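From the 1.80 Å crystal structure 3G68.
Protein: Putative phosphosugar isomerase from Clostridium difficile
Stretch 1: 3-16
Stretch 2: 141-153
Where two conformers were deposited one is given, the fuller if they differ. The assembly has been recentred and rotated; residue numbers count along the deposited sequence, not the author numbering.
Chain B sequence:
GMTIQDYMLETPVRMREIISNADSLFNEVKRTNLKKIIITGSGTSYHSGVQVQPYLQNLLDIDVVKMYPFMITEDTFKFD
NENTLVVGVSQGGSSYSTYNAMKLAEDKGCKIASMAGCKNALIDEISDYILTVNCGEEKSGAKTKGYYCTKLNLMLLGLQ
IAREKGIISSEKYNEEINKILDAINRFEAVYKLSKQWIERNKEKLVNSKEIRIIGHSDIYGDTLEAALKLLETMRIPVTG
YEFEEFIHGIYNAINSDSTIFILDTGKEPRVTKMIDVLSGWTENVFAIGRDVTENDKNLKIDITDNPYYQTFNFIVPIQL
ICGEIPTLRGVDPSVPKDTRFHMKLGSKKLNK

Stretch 1 3-16: TIQDYMLETPVRMR
Stretch 2, residues 141-153: GAKTKGYYCTKLN

Two helices, 4-16 and 145-153, pack side by side in this contact, their N-to-C directions only 23° apart and their axes 9.3 Å apart at closest approach. Both continue beyond these stretches. The register is set by CA pairs: Ile 4 CA lies 7.1 Å from Ala 142 CA, Thr 11 CA 5.1 Å from Lys 145 CA, and Met 15 CA 6.0 Å from Cys 149 CA. Together the stretches bury 647 Å², and Lys 145 and Met 15 account for the largest shares.

The first helix begins at Thr 3 (phi/psi -96/171, chi1 p), whose OG1 caps it by accepting from Asp 6 N at 3.2 Å; Thr 3 N returns a bond to Asp 6 OD2 at 3.0 Å. Residues 4 to 16 keep helical angles, but the helix kinks at Pro 12 and Val 13, whose N atoms make no bond to the preceding turn. Proline has no amide hydrogen to give. In the second stretch Ala 142 (-103/80), Lys 143 (-66/136) and Thr 144 (-128/-67, chi1 p) form the approach, and helical geometry follows from Lys 145 at -44/-50.

Lys 145 is the knob of the interface, set among Tyr 7, Glu 10, Thr 11 and Arg 14. Its CB points toward the first helix, and chi angles t, t, p, t carry the amine across the direction of the first helix to Glu 10. The long aliphatic portion suits close packing: Lys 145 CB lies 3.5 Å from Tyr 7 O, and Lys 145 CD is 4.3 Å from Arg 14 CG. The charged end is then answered by Glu 10, with Lys 145 NZ donating to Glu 10 OE2 at 2.9 Å in a salt bridge. Glu 10 (t, t) uses its other oxygen within its own helix, where Arg 14 NE reaches OE1 at 3.2 Å, so one carboxylate serves two cations. Lys 145 NZ also approaches the Tyr 7 ring obliquely, 3.8 Å from Tyr 7 CD1.

The small side chain of Thr 11 (m) allows the backbones to come close here. Its OG1 stands 3.2 Å from Lys 145 CA, while the hydroxyl donates to Tyr 7 O at 2.8 Å, satisfying its polarity inside its own helix. The methyl CG2 meets Tyr 148 CB at 3.6 Å.

One turn on, Met 15, modelled as selenomethionine, starts sideways, yet its m, t, p chain brings its end nearer the partner helix. A flexible, unbranched side chain can follow an uneven surface: CG lies 4.0 Å from Cys 149 SG, SE 4.1 Å from Tyr 148 CB, and CE 3.4 Å from Leu 152 CD2. Leu 152 (t, p) points toward the first helix and meets that terminal methyl.

At the other end Thr 144 points toward the first helix. Its OG1 is 3.5 Å from CG of Met 8, also selenomethionine, and its CG2 is 3.9 Å from Ile 4 CG2. Ile 4 (m, t) extends CD1 to within 3.8 Å of Ala 142 CB, a purely apolar contact that closes this end.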

# COMPACT_ATOMS: atom_id res chain seq x y z
N THR B 3 32.61 36.34 -7.45
CA THR B 3 32.83 36.47 -8.88
C THR B 3 31.51 36.75 -9.60
O THR B 3 30.40 36.66 -9.03
CB THR B 3 33.39 35.18 -9.42
OG1 THR B 3 32.46 34.13 -9.17
CG2 THR B 3 34.72 34.83 -8.72
N ILE B 4 31.62 37.08 -10.89
CA ILE B 4 30.47 37.25 -11.74
C ILE B 4 29.59 35.99 -11.66
O ILE B 4 28.37 36.09 -11.51
CB ILE B 4 30.92 37.50 -13.22
CG1 ILE B 4 31.54 38.91 -13.38
CG2 ILE B 4 29.77 37.35 -14.19
CD1 ILE B 4 32.32 39.08 -14.75
N GLN B 5 30.21 34.80 -11.69
CA GLN B 5 29.46 33.54 -11.66
C GLN B 5 28.66 33.39 -10.35
O GLN B 5 27.52 32.92 -10.38
CB GLN B 5 30.35 32.33 -11.84
CG GLN B 5 31.13 32.20 -13.18
CD GLN B 5 32.54 32.84 -13.18
OE1 GLN B 5 32.75 33.96 -12.74
NE2 GLN B 5 33.50 32.08 -13.66
N ASP B 6 29.28 33.79 -9.22
CA ASP B 6 28.62 33.77 -7.92
C ASP B 6 27.36 34.63 -7.95
O ASP B 6 26.30 34.17 -7.51
CB ASP B 6 29.53 34.24 -6.78
CG ASP B 6 30.71 33.29 -6.53
OD1 ASP B 6 30.57 32.06 -6.66
OD2 ASP B 6 31.79 33.79 -6.21
N TYR B 7 27.49 35.85 -8.46
CA TYR B 7 26.37 36.77 -8.55
C TYR B 7 25.32 36.28 -9.52
O TYR B 7 24.14 36.46 -9.22
CB TYR B 7 26.82 38.19 -8.87
CG TYR B 7 27.62 38.85 -7.78
CD1 TYR B 7 27.13 38.93 -6.47
CD2 TYR B 7 28.84 39.49 -8.05
CE1 TYR B 7 27.85 39.57 -5.46
CE2 TYR B 7 29.56 40.14 -7.04
CZ TYR B 7 29.06 40.16 -5.76
OH TYR B 7 29.75 40.80 -4.77
N MSE B 8 25.72 35.69 -10.66
CA MSE B 8 24.73 35.08 -11.60
C MSE B 8 23.94 33.96 -10.91
O MSE B 8 22.72 33.97 -10.89
CB MSE B 8 25.40 34.54 -12.87
CG MSE B 8 25.89 35.62 -13.78
SE MSE B 8 26.87 34.86 -15.25
CE MSE B 8 25.13 34.10 -16.16
N LEU B 9 24.65 33.02 -10.29
CA LEU B 9 24.02 31.90 -9.58
C LEU B 9 23.09 32.32 -8.42
O LEU B 9 22.10 31.61 -8.16
CB LEU B 9 25.08 30.88 -9.13
CG LEU B 9 25.77 30.16 -10.29
CD1 LEU B 9 26.90 29.27 -9.79
CD2 LEU B 9 24.81 29.35 -11.12
N GLU B 10 23.36 33.47 -7.79
CA GLU B 10 22.50 34.05 -6.72
C GLU B 10 21.18 34.63 -7.26
O GLU B 10 20.20 34.83 -6.52
CB GLU B 10 23.25 35.22 -6.07
CG GLU B 10 22.69 35.70 -4.78
CD GLU B 10 23.39 36.93 -4.23
OE1 GLU B 10 22.90 37.42 -3.20
OE2 GLU B 10 24.38 37.43 -4.79
N THR B 11 21.17 34.97 -8.55
CA THR B 11 20.09 35.71 -9.18
C THR B 11 18.67 35.08 -9.01
O THR B 11 17.78 35.78 -8.54
CB THR B 11 20.45 36.14 -10.63
OG1 THR B 11 21.68 36.88 -10.58
CG2 THR B 11 19.36 37.04 -11.21
N PRO B 12 18.46 33.79 -9.34
CA PRO B 12 17.11 33.25 -9.07
C PRO B 12 16.58 33.41 -7.61
O PRO B 12 15.43 33.81 -7.44
CB PRO B 12 17.23 31.78 -9.51
CG PRO B 12 18.31 31.82 -10.57
CD PRO B 12 19.31 32.77 -9.98
N VAL B 13 17.43 33.21 -6.60
CA VAL B 13 16.98 33.34 -5.18
C VAL B 13 16.52 34.78 -4.89
O VAL B 13 15.46 35.03 -4.34
CB VAL B 13 18.11 32.88 -4.18
CG1 VAL B 13 17.70 33.09 -2.73
CG2 VAL B 13 18.47 31.43 -4.42
N ARG B 14 17.30 35.74 -5.35
CA ARG B 14 16.98 37.17 -5.16
C ARG B 14 15.72 37.55 -5.91
O ARG B 14 14.88 38.29 -5.38
CB ARG B 14 18.14 38.09 -5.57
CG ARG B 14 19.32 38.12 -4.59
CD ARG B 14 18.93 38.58 -3.19
NE ARG B 14 20.09 38.69 -2.32
CZ ARG B 14 20.06 39.07 -1.04
NH1 ARG B 14 18.92 39.40 -0.44
NH2 ARG B 14 21.20 39.12 -0.36
N MSE B 15 15.54 37.03 -7.13
CA MSE B 15 14.36 37.36 -7.94
C MSE B 15 13.07 36.89 -7.27
O MSE B 15 12.08 37.63 -7.21
CB MSE B 15 14.50 36.80 -9.36
CG MSE B 15 15.60 37.49 -10.18
SE MSE B 15 15.60 36.89 -12.04
CE MSE B 15 13.80 37.67 -12.54
N ARG B 16 13.10 35.69 -6.74
CA ARG B 16 11.95 35.12 -6.01
C ARG B 16 11.61 35.93 -4.76
O ARG B 16 10.42 36.09 -4.45
CB ARG B 16 12.21 33.69 -5.64
CG ARG B 16 12.22 32.79 -6.82
CD ARG B 16 12.78 31.49 -6.45
NE ARG B 16 12.92 30.70 -7.64
CZ ARG B 16 13.84 29.76 -7.83
NH1 ARG B 16 14.74 29.51 -6.89
NH2 ARG B 16 13.85 29.11 -8.97
N GLY B 141 32.39 45.14 -11.11
CA GLY B 141 32.23 46.18 -12.10
C GLY B 141 31.33 45.67 -13.23
O GLY B 141 30.68 46.47 -13.91
N ALA B 142 31.25 44.35 -13.41
CA ALA B 142 30.44 43.75 -14.49
C ALA B 142 29.13 43.18 -13.92
O ALA B 142 28.99 41.99 -13.73
CB ALA B 142 31.27 42.67 -15.23
N LYS B 143 28.16 44.06 -13.68
CA LYS B 143 26.88 43.68 -13.03
C LYS B 143 26.06 42.73 -13.89
O LYS B 143 25.90 42.97 -15.11
CB LYS B 143 26.00 44.90 -12.73
CG LYS B 143 26.67 46.04 -11.93
CD LYS B 143 26.84 45.68 -10.48
CE LYS B 143 27.17 46.89 -9.63
NZ LYS B 143 28.54 47.37 -9.74
N THR B 144 25.50 41.70 -13.24
CA THR B 144 24.65 40.68 -13.89
C THR B 144 23.37 40.56 -13.09
O THR B 144 22.29 40.91 -13.57
CB THR B 144 25.40 39.34 -14.00
OG1 THR B 144 25.91 38.95 -12.73
CG2 THR B 144 26.62 39.46 -15.00
N LYS B 145 23.48 40.07 -11.87
CA LYS B 145 22.36 39.97 -10.94
C LYS B 145 21.50 41.24 -10.91
O LYS B 145 20.28 41.20 -10.98
CB LYS B 145 22.93 39.72 -9.52
CG LYS B 145 21.92 39.76 -8.40
CD LYS B 145 22.59 39.42 -7.06
CE LYS B 145 23.54 40.51 -6.56
NZ LYS B 145 23.86 40.32 -5.07
N GLY B 146 22.16 42.38 -10.74
CA GLY B 146 21.46 43.67 -10.67
C GLY B 146 20.67 44.05 -11.91
O GLY B 146 19.60 44.65 -11.80
N TYR B 147 21.18 43.65 -13.07
CA TYR B 147 20.49 43.87 -14.34
C TYR B 147 19.16 43.10 -14.33
O TYR B 147 18.11 43.70 -14.54
CB TYR B 147 21.39 43.48 -15.53
CG TYR B 147 20.74 43.62 -16.90
CD1 TYR B 147 20.25 44.86 -17.33
CD2 TYR B 147 20.58 42.53 -17.75
CE1 TYR B 147 19.65 44.99 -18.57
CE2 TYR B 147 19.96 42.66 -18.99
CZ TYR B 147 19.52 43.90 -19.39
OH TYR B 147 18.93 44.07 -20.63
N TYR B 148 19.21 41.77 -14.11
CA TYR B 148 18.02 40.91 -14.02
C TYR B 148 17.01 41.40 -12.96
O TYR B 148 15.81 41.50 -13.23
CB TYR B 148 18.38 39.47 -13.72
CG TYR B 148 19.05 38.78 -14.89
CD1 TYR B 148 18.33 38.47 -16.05
CD2 TYR B 148 20.38 38.40 -14.82
CE1 TYR B 148 18.94 37.83 -17.13
CE2 TYR B 148 20.99 37.75 -15.88
CZ TYR B 148 20.27 37.47 -17.03
OH TYR B 148 20.86 36.84 -18.09
N CYS B 149 17.50 41.72 -11.76
CA CYS B 149 16.60 42.14 -10.71
C CYS B 149 15.99 43.52 -10.99
O CYS B 149 14.89 43.78 -10.52
CB CYS B 149 17.30 42.11 -9.35
SG CYS B 149 17.78 40.49 -8.77
N THR B 150 16.66 44.40 -11.75
CA THR B 150 16.12 45.73 -12.10
C THR B 150 15.03 45.57 -13.18
O THR B 150 13.94 46.17 -13.10
CB THR B 150 17.26 46.71 -12.53
OG1 THR B 150 18.16 46.91 -11.40
CG2 THR B 150 16.72 48.06 -13.02
N LYS B 151 15.29 44.74 -14.20
CA LYS B 151 14.26 44.42 -15.18
C LYS B 151 13.01 43.83 -14.50
O LYS B 151 11.90 44.23 -14.80
CB LYS B 151 14.77 43.44 -16.22
CG LYS B 151 15.86 44.00 -17.14
CD LYS B 151 16.14 43.01 -18.27
CE LYS B 151 16.87 41.72 -17.80
NZ LYS B 151 17.26 40.86 -18.93
N LEU B 152 13.21 42.89 -13.58
CA LEU B 152 12.09 42.29 -12.84
C LEU B 152 11.33 43.37 -12.08
O LEU B 152 10.11 43.42 -12.13
CB LEU B 152 12.58 41.24 -11.84
CG LEU B 152 11.54 40.53 -10.97
CD1 LEU B 152 10.42 39.87 -11.78
CD2 LEU B 152 12.26 39.45 -10.15
N ASN B 153 12.05 44.23 -11.39
CA ASN B 153 11.45 45.32 -10.58
C ASN B 153 10.57 46.25 -11.41
O ASN B 153 9.47 46.64 -10.98
CB ASN B 153 12.55 46.13 -9.86
CG ASN B 153 12.26 46.33 -8.38
OD1 ASN B 153 11.90 45.37 -7.68
ND2 ASN B 153 12.44 47.55 -7.89